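PDB 3GVX: glycerate dehydrogenase related protein, which probably works as an NAD(P)H-dependent reductase of small 2-oxoacids such as glyoxylate and hydroxypyruvate, in the D-isomer specific 2-hydroxyacid dehydrogenase family. Local coordinates for residues Gly126-Gly131 and Val177-Pro182. Sequence-based numbering, arbitrary orientation.
Sequences GILGYG and VLIAIP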
# COMPACT_ATOMS: atom_id res chain seq x y z
N GLY B 126 3.08 2.73 14.60
CA GLY B 126 3.80 3.74 15.35
C GLY B 126 4.87 4.38 14.48
O GLY B 126 5.68 3.69 13.87
N ILE B 127 4.85 5.71 14.40
CA ILE B 127 5.83 6.42 13.59
C ILE B 127 6.77 7.22 14.46
O ILE B 127 6.36 8.03 15.30
CB ILE B 127 5.19 7.39 12.57
CG1 ILE B 127 4.27 6.61 11.64
CG2 ILE B 127 6.29 8.08 11.77
CD1 ILE B 127 3.37 7.49 10.82
N LEU B 128 8.05 6.98 14.25
CA LEU B 128 9.09 7.65 14.99
C LEU B 128 9.61 8.78 14.12
O LEU B 128 10.29 8.55 13.12
CB LEU B 128 10.19 6.65 15.30
CG LEU B 128 11.26 7.10 16.29
CD1 LEU B 128 10.63 7.40 17.66
CD2 LEU B 128 12.32 6.00 16.40
N GLY B 129 9.27 10.01 14.49
CA GLY B 129 9.69 11.15 13.69
C GLY B 129 8.55 11.47 12.76
O GLY B 129 8.18 10.66 11.90
N TYR B 130 7.97 12.66 12.90
CA TYR B 130 6.85 12.99 12.05
C TYR B 130 7.11 14.08 11.04
O TYR B 130 6.53 15.18 11.10
CB TYR B 130 5.63 13.36 12.87
CG TYR B 130 4.37 13.06 12.11
CD1 TYR B 130 4.10 11.77 11.66
CD2 TYR B 130 3.45 14.06 11.81
CE1 TYR B 130 2.95 11.48 10.94
CE2 TYR B 130 2.29 13.78 11.08
CZ TYR B 130 2.05 12.49 10.66
OH TYR B 130 0.90 12.22 9.97
N GLY B 131 7.96 13.77 10.09
CA GLY B 131 8.28 14.72 9.05
C GLY B 131 7.59 14.41 7.72
O GLY B 131 6.51 13.80 7.70
N VAL B 177 6.29 -0.42 13.69
CA VAL B 177 6.97 0.80 13.99
C VAL B 177 7.82 1.20 12.82
O VAL B 177 8.62 0.41 12.31
CB VAL B 177 7.88 0.69 15.21
CG1 VAL B 177 8.86 1.87 15.22
CG2 VAL B 177 7.04 0.65 16.49
N LEU B 178 7.63 2.43 12.38
CA LEU B 178 8.40 2.94 11.29
C LEU B 178 9.37 4.00 11.80
O LEU B 178 9.00 4.92 12.51
CB LEU B 178 7.51 3.57 10.23
CG LEU B 178 8.44 4.07 9.12
CD1 LEU B 178 8.39 3.13 7.91
CD2 LEU B 178 8.06 5.51 8.79
N ILE B 179 10.63 3.86 11.42
CA ILE B 179 11.61 4.83 11.85
C ILE B 179 11.89 5.77 10.70
O ILE B 179 12.39 5.38 9.66
CB ILE B 179 12.91 4.18 12.30
CG1 ILE B 179 12.60 3.17 13.42
CG2 ILE B 179 13.88 5.26 12.78
CD1 ILE B 179 13.68 2.18 13.67
N ALA B 180 11.52 7.03 10.91
CA ALA B 180 11.73 8.06 9.91
C ALA B 180 12.11 9.33 10.66
O ALA B 180 11.46 10.36 10.55
CB ALA B 180 10.47 8.25 9.14
N ILE B 181 13.19 9.25 11.43
CA ILE B 181 13.64 10.37 12.23
C ILE B 181 15.08 10.73 11.84
O ILE B 181 15.88 9.86 11.53
CB ILE B 181 13.55 10.02 13.73
CG1 ILE B 181 13.50 11.30 14.58
CG2 ILE B 181 14.71 9.11 14.12
CD1 ILE B 181 12.95 11.08 15.96
N PRO B 182 15.41 12.03 11.84
CA PRO B 182 16.76 12.47 11.50
C PRO B 182 17.81 11.99 12.50
O PRO B 182 17.54 11.86 13.70
CB PRO B 182 16.63 13.99 11.48
CG PRO B 182 15.20 14.19 11.11
CD PRO B 182 14.51 13.18 11.96
O HOH W 1 9.46 11.80 8.99
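Leu128 and Ile179 lie side by side where strands 124-128 and 176-179, parallel neighbours in the Rossmann-type sheet, reach their C-terminal ends. Three backbone bonds tie the strands: Leu178 N to Gly126 O, Leu128 N to Leu178 O (2.9 Å) and, just past strand 176-179, Ala180 N to Leu128 O. Leu128 has more of its surface covered across the contact than any other residue of the two segments. Its CB sits 3.5 Å from Leu178 O. With CG anti to the backbone N (chi1 -170°), the branched end is carried between Ile179 and Ile181, CG lying 4.3 Å from Ile181 CD1. At the tip, CD2 rests against both branches of Ile179, 4.0 Å from CG2. On the other face of the sheet Ile127 CG2 and Leu178 CD2 meet at 4.3 Å, beneath helix 132-143, which touches both residues.

Beyond the strands, Ile181 lies along Gly129, its CG1 3.9 Å from Gly129 CA. Gly129 has no side chain, and Ala180 O and Ile181 CA close in on the side of its CA where a CB would stand. Gly129 and Gly131 fit the first two glycines of the GxGxxG motif, the turn that in this family typically receives the dinucleotide. At Gly131, the N-cap residue of helix 132-143, a water accepts from Gly131 N at 2.7 Å and can donate to Ala180 O, 2.9 Å away, though other acceptors are in reach.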